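Local coordinates for protein GH3 beta-N-acetylglucosaminidase (Paenibacillaceae, PDB 6K5J) that hydrolyses terminal beta-linked N-acetylglucosamine residues as a family 3 glycoside hydrolase, and probably acts through an active site in its N-terminal TIM-barrel-like domain, at residues L28-D33 with A64-I69; G45-R50 with L295-H300; L79-Q84 with M132-S137. All coordinates share one frame; numbering follows the deposited sequence.

Contact 1. Residues L28-D33 with A64-I69; sequences LEASDD and AELQQI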
loop_
_atom_site.group_PDB
_atom_site.type_symbol
_atom_site.label_atom_id
_atom_site.label_comp_id
_atom_site.label_asym_id
_atom_site.label_seq_id
_atom_site.Cartn_x
_atom_site.Cartn_y
_atom_site.Cartn_z
ATOM N N LEU A 28 17.775 4.418 -12.396
ATOM C CA LEU A 28 16.903 4.097 -13.521
ATOM C C LEU A 28 17.491 3.016 -14.415
ATOM O O LEU A 28 16.747 2.382 -15.169
ATOM C CB LEU A 28 16.643 5.350 -14.357
ATOM C CG LEU A 28 15.984 6.495 -13.590
ATOM C CD1 LEU A 28 15.971 7.772 -14.443
ATOM C CD2 LEU A 28 14.570 6.115 -13.152
ATOM N N GLU A 29 18.813 2.848 -14.379
ATOM C CA GLU A 29 19.530 1.687 -14.880
ATOM C C GLU A 29 20.232 1.050 -13.690
ATOM O O GLU A 29 20.337 1.652 -12.620
ATOM C CB GLU A 29 20.530 2.080 -15.982
ATOM C CG GLU A 29 19.871 2.887 -17.097
ATOM C CD GLU A 29 20.864 3.464 -18.100
ATOM O OE1 GLU A 29 20.409 3.890 -19.177
ATOM O OE2 GLU A 29 22.083 3.494 -17.817
ATOM N N ALA A 30 20.695 -0.186 -13.858
ATOM C CA ALA A 30 21.339 -0.873 -12.742
ATOM C C ALA A 30 22.556 -0.085 -12.270
ATOM O O ALA A 30 23.396 0.324 -13.076
ATOM C CB ALA A 30 21.753 -2.285 -13.154
ATOM N N SER A 31 22.643 0.151 -10.969
ATOM C CA SER A 31 23.784 0.861 -10.419
ATOM C C SER A 31 24.917 -0.115 -10.100
ATOM O O SER A 31 24.758 -1.338 -10.153
ATOM C CB SER A 31 23.380 1.627 -9.162
ATOM O OG SER A 31 23.058 0.709 -8.128
ATOM N N ASP A 32 26.088 0.450 -9.780
ATOM C CA ASP A 32 27.209 -0.371 -9.328
ATOM C C ASP A 32 26.859 -1.128 -8.051
ATOM O O ASP A 32 27.279 -2.276 -7.868
ATOM C CB ASP A 32 28.449 0.497 -9.101
ATOM C CG ASP A 32 29.045 1.019 -10.392
ATOM O OD1 ASP A 32 28.721 0.485 -11.474
ATOM O OD2 ASP A 32 29.851 1.973 -10.323
ATOM N N ASP A 33 26.102 -0.499 -7.147
ATOM C CA ASP A 33 25.649 -1.213 -5.958
ATOM C C ASP A 33 24.761 -2.395 -6.336
ATOM O O ASP A 33 24.878 -3.483 -5.760
ATOM C CB ASP A 33 24.883 -0.270 -5.027
ATOM C CG ASP A 33 25.792 0.622 -4.216
ATOM O OD1 ASP A 33 27.018 0.438 -4.278
ATOM O OD2 ASP A 33 25.268 1.511 -3.522
ATOM N N ALA A 64 14.902 -6.219 -17.112
ATOM C CA ALA A 64 15.621 -7.149 -17.976
ATOM C C ALA A 64 17.126 -7.053 -17.753
ATOM O O ALA A 64 17.836 -8.067 -17.812
ATOM C CB ALA A 64 15.270 -6.878 -19.440
ATOM N N GLU A 65 17.628 -5.837 -17.499
ATOM C CA GLU A 65 19.047 -5.647 -17.212
ATOM C C GLU A 65 19.446 -6.359 -15.931
ATOM O O GLU A 65 20.467 -7.053 -15.889
ATOM C CB GLU A 65 19.384 -4.152 -17.113
ATOM C CG GLU A 65 20.884 -3.889 -16.860
ATOM C CD GLU A 65 21.227 -2.422 -16.619
ATOM O OE1 GLU A 65 20.325 -1.639 -16.249
ATOM O OE2 GLU A 65 22.413 -2.049 -16.795
ATOM N N LEU A 66 18.656 -6.189 -14.864
ATOM C CA LEU A 66 18.972 -6.867 -13.611
ATOM C C LEU A 66 18.992 -8.381 -13.794
ATOM O O LEU A 66 19.870 -9.067 -13.259
ATOM C CB LEU A 66 17.967 -6.467 -12.522
ATOM C CG LEU A 66 18.038 -5.001 -12.070
ATOM C CD1 LEU A 66 16.816 -4.614 -11.217
ATOM C CD2 LEU A 66 19.347 -4.700 -11.307
ATOM N N GLN A 67 18.022 -8.921 -14.531
ATOM C CA GLN A 67 17.997 -10.359 -14.770
ATOM C C GLN A 67 19.186 -10.800 -15.615
ATOM O O GLN A 67 19.738 -11.889 -15.406
ATOM C CB GLN A 67 16.680 -10.749 -15.437
ATOM C CG GLN A 67 15.456 -10.448 -14.571
ATOM C CD GLN A 67 15.271 -11.418 -13.435
ATOM O OE1 GLN A 67 16.165 -12.222 -13.113
ATOM N NE2 GLN A 67 14.107 -11.342 -12.794
ATOM N N GLN A 68 19.596 -9.965 -16.567
ATOM C CA GLN A 68 20.756 -10.293 -17.387
ATOM C C GLN A 68 22.030 -10.304 -16.557
ATOM O O GLN A 68 22.895 -11.164 -16.751
ATOM C CB GLN A 68 20.866 -9.295 -18.537
ATOM C CG GLN A 68 22.070 -9.496 -19.436
ATOM C CD GLN A 68 22.116 -8.451 -20.534
ATOM O OE1 GLN A 68 21.449 -7.415 -20.444
ATOM N NE2 GLN A 68 22.903 -8.711 -21.573
ATOM N N ILE A 69 22.163 -9.350 -15.632
ATOM C CA ILE A 69 23.324 -9.317 -14.746
ATOM C C ILE A 69 23.390 -10.591 -13.920
ATOM O O ILE A 69 24.469 -11.172 -13.730
ATOM C CB ILE A 69 23.273 -8.060 -13.853
ATOM C CG1 ILE A 69 23.560 -6.807 -14.688
ATOM C CG2 ILE A 69 24.244 -8.171 -12.675
ATOM C CD1 ILE A 69 23.192 -5.482 -13.993
HETATM O O HOH W 1 23.674 -0.001 -15.733
#

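Contact 2. Residues G45-R50 with L295-H300; sequences GIIYFR and LILVSH. With NAG (2-acetamido-2-deoxy-beta-D-glucopyranose), chain B.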
loop_
_atom_site.group_PDB
_atom_site.type_symbol
_atom_site.label_atom_id
_atom_site.label_comp_id
_atom_site.label_asym_id
_atom_site.label_seq_id
_atom_site.Cartn_x
_atom_site.Cartn_y
_atom_site.Cartn_z
ATOM N N GLY A 45 16.682 -11.092 -4.398
ATOM C CA GLY A 45 15.597 -10.226 -4.824
ATOM C C GLY A 45 15.985 -8.762 -4.834
ATOM O O GLY A 45 16.928 -8.335 -4.159
ATOM N N ILE A 46 15.213 -7.998 -5.609
ATOM C CA ILE A 46 15.313 -6.547 -5.722
ATOM C C ILE A 46 13.935 -5.970 -5.441
ATOM O O ILE A 46 12.932 -6.514 -5.909
ATOM C CB ILE A 46 15.784 -6.119 -7.130
ATOM C CG1 ILE A 46 17.174 -6.672 -7.440
ATOM C CG2 ILE A 46 15.730 -4.581 -7.296
ATOM C CD1 ILE A 46 18.292 -5.996 -6.634
ATOM N N ILE A 47 13.871 -4.881 -4.676
ATOM C CA ILE A 47 12.633 -4.124 -4.505
ATOM C C ILE A 47 12.807 -2.749 -5.144
ATOM O O ILE A 47 13.826 -2.078 -4.929
ATOM C CB ILE A 47 12.223 -4.001 -3.022
ATOM C CG1 ILE A 47 10.969 -3.114 -2.900
ATOM C CG2 ILE A 47 13.383 -3.477 -2.162
ATOM C CD1 ILE A 47 10.257 -3.196 -1.561
ATOM N N TYR A 48 11.813 -2.334 -5.930
ATOM C CA TYR A 48 11.785 -1.027 -6.577
ATOM C C TYR A 48 11.070 0.004 -5.701
ATOM O O TYR A 48 10.073 -0.306 -5.036
ATOM C CB TYR A 48 11.047 -1.094 -7.915
ATOM C CG TYR A 48 11.749 -1.788 -9.068
ATOM C CD1 TYR A 48 13.140 -1.855 -9.143
ATOM C CD2 TYR A 48 11.005 -2.344 -10.109
ATOM C CE1 TYR A 48 13.773 -2.470 -10.230
ATOM C CE2 TYR A 48 11.625 -2.958 -11.190
ATOM C CZ TYR A 48 13.008 -3.023 -11.239
ATOM O OH TYR A 48 13.619 -3.625 -12.314
ATOM N N PHE A 49 11.554 1.246 -5.759
ATOM C CA PHE A 49 10.848 2.419 -5.245
ATOM C C PHE A 49 10.714 3.456 -6.360
ATOM O O PHE A 49 11.147 3.229 -7.486
ATOM C CB PHE A 49 11.555 2.967 -3.998
ATOM C CG PHE A 49 11.418 2.048 -2.815
ATOM C CD1 PHE A 49 12.293 0.981 -2.651
ATOM C CD2 PHE A 49 10.359 2.191 -1.929
ATOM C CE1 PHE A 49 12.148 0.095 -1.590
ATOM C CE2 PHE A 49 10.199 1.308 -0.862
ATOM C CZ PHE A 49 11.099 0.260 -0.693
ATOM N N ARG A 50 10.064 4.585 -6.037
ATOM C CA ARG A 50 9.817 5.641 -7.025
ATOM C C ARG A 50 11.099 6.055 -7.754
ATOM O O ARG A 50 11.073 6.363 -8.952
ATOM C CB ARG A 50 9.164 6.849 -6.327
ATOM C CG ARG A 50 8.776 8.010 -7.248
ATOM C CD ARG A 50 7.778 8.980 -6.550
ATOM N NE ARG A 50 6.586 8.271 -6.093
ATOM C CZ ARG A 50 5.482 8.096 -6.818
ATOM N NH1 ARG A 50 5.389 8.601 -8.038
ATOM N NH2 ARG A 50 4.463 7.415 -6.324
ATOM N N LEU A 295 12.727 -14.473 3.731
ATOM C CA LEU A 295 13.223 -13.393 2.894
ATOM C C LEU A 295 13.340 -12.139 3.746
ATOM O O LEU A 295 12.337 -11.654 4.285
ATOM C CB LEU A 295 12.305 -13.156 1.691
ATOM C CG LEU A 295 12.835 -12.197 0.623
ATOM C CD1 LEU A 295 14.189 -12.663 0.046
ATOM C CD2 LEU A 295 11.805 -12.030 -0.502
ATOM N N ILE A 296 14.559 -11.625 3.848
ATOM C CA ILE A 296 14.909 -10.471 4.673
ATOM C C ILE A 296 14.874 -9.232 3.789
ATOM O O ILE A 296 15.651 -9.122 2.835
ATOM C CB ILE A 296 16.310 -10.647 5.287
ATOM C CG1 ILE A 296 16.391 -11.899 6.164
ATOM C CG2 ILE A 296 16.767 -9.375 5.997
ATOM C CD1 ILE A 296 15.223 -12.141 7.065
ATOM N N LEU A 297 13.988 -8.291 4.096
ATOM C CA LEU A 297 13.816 -7.096 3.278
ATOM C C LEU A 297 14.633 -5.949 3.871
ATOM O O LEU A 297 14.424 -5.565 5.030
ATOM C CB LEU A 297 12.339 -6.720 3.188
ATOM C CG LEU A 297 11.990 -5.479 2.368
ATOM C CD1 LEU A 297 12.467 -5.620 0.913
ATOM C CD2 LEU A 297 10.492 -5.229 2.423
ATOM N N VAL A 298 15.560 -5.403 3.090
ATOM C CA VAL A 298 16.365 -4.254 3.512
ATOM C C VAL A 298 16.370 -3.274 2.338
ATOM O O VAL A 298 17.183 -3.380 1.417
ATOM C CB VAL A 298 17.783 -4.642 3.940
ATOM C CG1 VAL A 298 18.463 -3.455 4.627
ATOM C CG2 VAL A 298 17.750 -5.842 4.903
ATOM N N SER A 299 15.455 -2.295 2.374
ATOM C CA SER A 299 15.042 -1.603 1.146
ATOM C C SER A 299 15.998 -0.517 0.661
ATOM O O SER A 299 15.995 -0.202 -0.537
ATOM C CB SER A 299 13.664 -0.966 1.334
ATOM O OG SER A 299 12.673 -1.953 1.576
ATOM N N HIS A 300 16.785 0.108 1.539
ATOM C CA HIS A 300 17.326 1.407 1.136
ATOM C C HIS A 300 18.843 1.556 1.242
ATOM O O HIS A 300 19.505 1.921 0.261
ATOM C CB HIS A 300 16.624 2.498 1.961
ATOM C CG HIS A 300 15.142 2.555 1.739
ATOM N ND1 HIS A 300 14.588 2.814 0.503
ATOM C CD2 HIS A 300 14.101 2.342 2.580
ATOM C CE1 HIS A 300 13.269 2.780 0.598
ATOM N NE2 HIS A 300 12.950 2.491 1.848
HETATM C C1 NAG B . 7.240 -0.942 5.129
HETATM C C2 NAG B . 5.708 -1.112 4.960
HETATM C C3 NAG B . 5.376 -2.269 4.001
HETATM C C4 NAG B . 6.191 -2.181 2.718
HETATM C C5 NAG B . 7.667 -2.102 3.070
HETATM C C6 NAG B . 8.580 -2.009 1.869
HETATM C C7 NAG B . 4.015 -0.694 6.708
HETATM C C8 NAG B . 3.521 -1.102 8.070
HETATM N N2 NAG B . 5.093 -1.346 6.260
HETATM O O1 NAG B . 7.470 0.276 5.753
HETATM O O3 NAG B . 3.987 -2.253 3.683
HETATM O O4 NAG B . 5.953 -3.322 1.903
HETATM O O5 NAG B . 7.877 -0.918 3.845
HETATM O O6 NAG B . 8.459 -0.749 1.221
HETATM O O7 NAG B . 3.449 0.169 6.040
#

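Contact 3. Residues L79-Q84 with M132-S137; sequences LISIDQ and MNFAPS. With NAG (2-acetamido-2-deoxy-beta-D-glucopyranose), chain B.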
loop_
_atom_site.group_PDB
_atom_site.type_symbol
_atom_site.label_atom_id
_atom_site.label_comp_id
_atom_site.label_asym_id
_atom_site.label_seq_id
_atom_site.Cartn_x
_atom_site.Cartn_y
_atom_site.Cartn_z
ATOM N N LEU A 79 13.757 -12.436 -7.858
ATOM C CA LEU A 79 12.481 -11.802 -7.557
ATOM C C LEU A 79 12.640 -10.286 -7.651
ATOM O O LEU A 79 13.629 -9.718 -7.184
ATOM C CB LEU A 79 11.990 -12.205 -6.160
ATOM C CG LEU A 79 11.525 -13.661 -6.021
ATOM C CD1 LEU A 79 11.434 -14.063 -4.543
ATOM C CD2 LEU A 79 10.184 -13.857 -6.735
ATOM N N ILE A 80 11.660 -9.625 -8.263
ATOM C CA ILE A 80 11.655 -8.176 -8.402
ATOM C C ILE A 80 10.296 -7.699 -7.903
ATOM O O ILE A 80 9.260 -8.014 -8.506
ATOM C CB ILE A 80 11.923 -7.734 -9.848
ATOM C CG1 ILE A 80 13.338 -8.173 -10.270
ATOM C CG2 ILE A 80 11.787 -6.220 -9.998
ATOM C CD1 ILE A 80 13.746 -7.760 -11.681
ATOM N N SER A 81 10.296 -6.969 -6.791
ATOM C CA SER A 81 9.074 -6.598 -6.091
ATOM C C SER A 81 8.914 -5.079 -6.041
ATOM O O SER A 81 9.759 -4.326 -6.536
ATOM C CB SER A 81 9.054 -7.179 -4.678
ATOM O OG SER A 81 7.712 -7.170 -4.172
ATOM N N ILE A 82 7.833 -4.649 -5.403
ATOM C CA ILE A 82 7.383 -3.259 -5.428
ATOM C C ILE A 82 6.221 -3.142 -4.453
ATOM O O ILE A 82 5.578 -4.144 -4.128
ATOM C CB ILE A 82 6.962 -2.875 -6.885
ATOM C CG1 ILE A 82 6.711 -1.369 -7.026
ATOM C CG2 ILE A 82 5.708 -3.668 -7.327
ATOM C CD1 ILE A 82 6.496 -0.932 -8.469
ATOM N N ASP A 83 5.961 -1.928 -3.953
ATOM C CA ASP A 83 4.749 -1.663 -3.158
ATOM C C ASP A 83 3.689 -1.001 -4.037
ATOM O O ASP A 83 3.407 0.189 -3.925
ATOM C CB ASP A 83 5.057 -0.763 -1.963
ATOM C CG ASP A 83 6.035 -1.370 -1.012
ATOM O OD1 ASP A 83 5.807 -2.527 -0.591
ATOM O OD2 ASP A 83 7.024 -0.678 -0.684
ATOM N N GLN A 84 3.109 -1.789 -4.934
ATOM C CA GLN A 84 2.061 -1.283 -5.826
ATOM C C GLN A 84 0.697 -1.779 -5.335
ATOM O O GLN A 84 0.059 -2.657 -5.919
ATOM C CB GLN A 84 2.358 -1.695 -7.273
ATOM C CG GLN A 84 1.570 -0.926 -8.325
ATOM C CD GLN A 84 2.160 0.442 -8.655
ATOM O OE1 GLN A 84 2.890 1.042 -7.861
ATOM N NE2 GLN A 84 1.830 0.946 -9.832
ATOM N N MET A 132 6.703 -9.763 -8.476
ATOM C CA MET A 132 6.262 -9.863 -7.095
ATOM C C MET A 132 5.692 -8.510 -6.692
ATOM O O MET A 132 6.144 -7.465 -7.169
ATOM C CB MET A 132 7.418 -10.272 -6.166
ATOM C CG MET A 132 7.006 -10.608 -4.727
ATOM S SD MET A 132 8.434 -11.244 -3.798
ATOM C CE MET A 132 7.612 -12.068 -2.430
ATOM N N ASN A 133 4.676 -8.536 -5.832
ATOM C CA ASN A 133 4.065 -7.304 -5.340
ATOM C C ASN A 133 3.885 -7.454 -3.843
ATOM O O ASN A 133 3.434 -8.504 -3.375
ATOM C CB ASN A 133 2.708 -7.029 -6.030
ATOM C CG ASN A 133 2.196 -5.597 -5.818
ATOM O OD1 ASN A 133 2.912 -4.731 -5.324
ATOM N ND2 ASN A 133 0.949 -5.350 -6.229
ATOM N N PHE A 134 4.247 -6.423 -3.090
ATOM C CA PHE A 134 3.979 -6.449 -1.656
ATOM C C PHE A 134 2.558 -5.942 -1.421
ATOM O O PHE A 134 2.311 -4.834 -0.941
ATOM C CB PHE A 134 5.040 -5.665 -0.898
ATOM C CG PHE A 134 6.373 -6.358 -0.869
ATOM C CD1 PHE A 134 6.434 -7.747 -0.903
ATOM C CD2 PHE A 134 7.549 -5.644 -0.815
ATOM C CE1 PHE A 134 7.650 -8.413 -0.866
ATOM C CE2 PHE A 134 8.779 -6.305 -0.785
ATOM C CZ PHE A 134 8.817 -7.695 -0.812
ATOM N N ALA A 135 1.620 -6.808 -1.782
ATOM C CA ALA A 135 0.192 -6.534 -1.760
ATOM C C ALA A 135 -0.535 -7.861 -1.949
ATOM O O ALA A 135 0.032 -8.791 -2.529
ATOM C CB ALA A 135 -0.202 -5.534 -2.861
ATOM N N PRO A 136 -1.794 -7.968 -1.483
ATOM C CA PRO A 136 -2.582 -6.924 -0.826
ATOM C C PRO A 136 -2.369 -6.870 0.686
ATOM O O PRO A 136 -2.051 -7.885 1.307
ATOM C CB PRO A 136 -4.025 -7.336 -1.133
ATOM C CG PRO A 136 -3.963 -8.848 -1.093
ATOM C CD PRO A 136 -2.573 -9.212 -1.645
ATOM N N SER A 137 -2.562 -5.690 1.269
ATOM C CA SER A 137 -2.799 -5.634 2.705
ATOM C C SER A 137 -4.074 -6.394 3.051
ATOM O O SER A 137 -5.135 -6.142 2.470
ATOM C CB SER A 137 -2.931 -4.188 3.173
ATOM O OG SER A 137 -3.456 -4.132 4.496
HETATM C C1 NAG B . 7.240 -0.942 5.129
HETATM C C2 NAG B . 5.708 -1.112 4.960
HETATM C C3 NAG B . 5.376 -2.269 4.001
HETATM C C4 NAG B . 6.191 -2.181 2.718
HETATM C C5 NAG B . 7.667 -2.102 3.070
HETATM C C6 NAG B . 8.580 -2.009 1.869
HETATM C C7 NAG B . 4.015 -0.694 6.708
HETATM C C8 NAG B . 3.521 -1.102 8.070
HETATM N N2 NAG B . 5.093 -1.346 6.260
HETATM O O1 NAG B . 7.470 0.276 5.753
HETATM O O3 NAG B . 3.987 -2.253 3.683
HETATM O O4 NAG B . 5.953 -3.322 1.903
HETATM O O5 NAG B . 7.877 -0.918 3.845
HETATM O O6 NAG B . 8.459 -0.749 1.221
HETATM O O7 NAG B . 3.449 0.169 6.040
#

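Contact 1. Residues L28-D33 with A64-I69
Ala30 meets Glu65, Leu66 and Ile69 where the loop leading into helix 32-39 lies against helix 56-72, two of the helices on the outside of the TIM-barrel-like domain. The backbone N of Ala30 gives a nearly straight hydrogen bond (173°) to OE1 of Glu65 at 2.8 Å, reaching that oxygen from above the carboxylate plane. The other carboxylate oxygen is linked by water: one molecule donates both to OE2 of Glu65, at 2.6 Å, and to O of Ala30, at 2.7 Å. The carboxylate thus serves both polar ends of the same residue, one directly and one through solvent. The methyl group of Ala30 packs against two side-chain tips, CB lying 3.6 Å from CD1 of Ile69 and 3.9 Å from CD2 of Leu66. Glu65 reaches the loop because its CG is anti to the backbone N (chi1 -178°) and the chain beyond is extended. Glu29 adds a smaller contact from its CB to OE1 of Glu65, while its own carboxylate leads away from the helix. In the next shell, Arg35 of helix 32-39 lies in a long, weak ion pair with OE2 of Glu65 and also touches Ile69. Helix 32-39 opens one residue further on: Ser31, next to Ala30, occupies its N-cap position, and OG of Ser31 hydrogen-bonds the backbone N of Ala34.

Contact 2. Residues G45-R50 with L295-H300
His300 points a single carbon, CE1, at the middle of the Phe49 ring, 3.5 Å above its plane, and the two rings meet obliquely, their planes at 47° and their centroids 4.5 Å apart. The imidazole nitrogens have polar partners elsewhere, ND1 bonding Arg51 and NE2 weakly bonding Glu402, which would limit rotation of the ring. Ser299 comes obliquely to the same phenyl group, its CB 3.5 Å from CE1 of Phe49. Further back along the strands, the side chains of Ile47 and Leu297 cross at about a right angle, with CG2 of Ile47 3.9 Å from CD1 of Leu297. The two segments include strands 45-47 and 296-298 of the barrel and the loops that continue from them; the strands are parallel but separated in the sheet by strand 21-23, whose Met22 touches both Ile47 and Leu297, and no hydrogen bond joins the segments. At the edge of the Phe49 ring, CE2 lies 3.4 Å from O6 of the bound N-acetylglucosamine. An alanine in place of Phe49 would probably leave CE1 of His300 and CB of Ser299 without the ring they pack on and open a gap beside the sugar O6. C6 of the same sugar meets CD2 of Leu297 at 3.8 Å and CD1 of Ile47 at 4.0 Å.

Contact 3. Residues L79-Q84 with M132-S137
A first torsion of -166° sets CG of Asn133 anti to its backbone N, where the amide meets the backbone of Gln84, whereas chi1 of -72° sets CG of Phe134 beside its own backbone N, where the ring faces Ser81. The asparagine amide holds Gln84 at both ends. OD1 of Asn133 accepts from N of Gln84 at 3.0 Å, in the carbonyl plane and on a lone pair, while ND2 of Asn133 donates to O of Gln84 at 2.9 Å, with that oxygen lying almost in the amide plane. This pair of bonds fixes which way round the amide sits. Alongside it, N of Phe134 bonds O of Ile82 at 2.8 Å, very straight and nearly along the C=O axis; the bond from N of Met132 to O of Ile80 is weak. One face of the Phe134 ring is turned to Ser81, whose OG stands 3.3 Å above its centre and whose CB makes a CH-pi contact with the same face. At the ring's edge and in its plane comes OD1 of Asp83, which also lies 3.2 Å from CB of Phe134. OD1 of Asp83 accepts a 2.6 Å hydrogen bond from O4 of the bound N-acetylglucosamine; Arg91 forms a salt bridge with OD2 of Asp83, and Lys182 bonds both O of Phe134 and the sugar. Strands 79-81 and 132-133 run side by side here, so the contact joins the two parallel sheets of the TIM-barrel-like domain, and its loops, as is usual in such barrels, line a sugar site at the C-terminal ends of the strands.

All three contacts belong to the family 3 N-terminal domain and lead from its outer helices to the bound sugar. Contact 1 closes along the chain before contact 3 opens, while both segments of contact 3 fall between those of contact 2. Strand 45-47 comes between helices 32-39 and 56-72 in sequence, and Leu66 packs on Ile46 and Tyr48, so contacts 1 and 2, their centres 14 Å apart, are layered helix upon strand. Contacts 2 and 3 lie about 10 Å apart between centres and share a sheet, in which strands 45-47 and 79-81 are neighbours. Both touch the N-acetylglucosamine; contact 1, about 19 Å from contact 3 between centres, belongs to the outer helical layer.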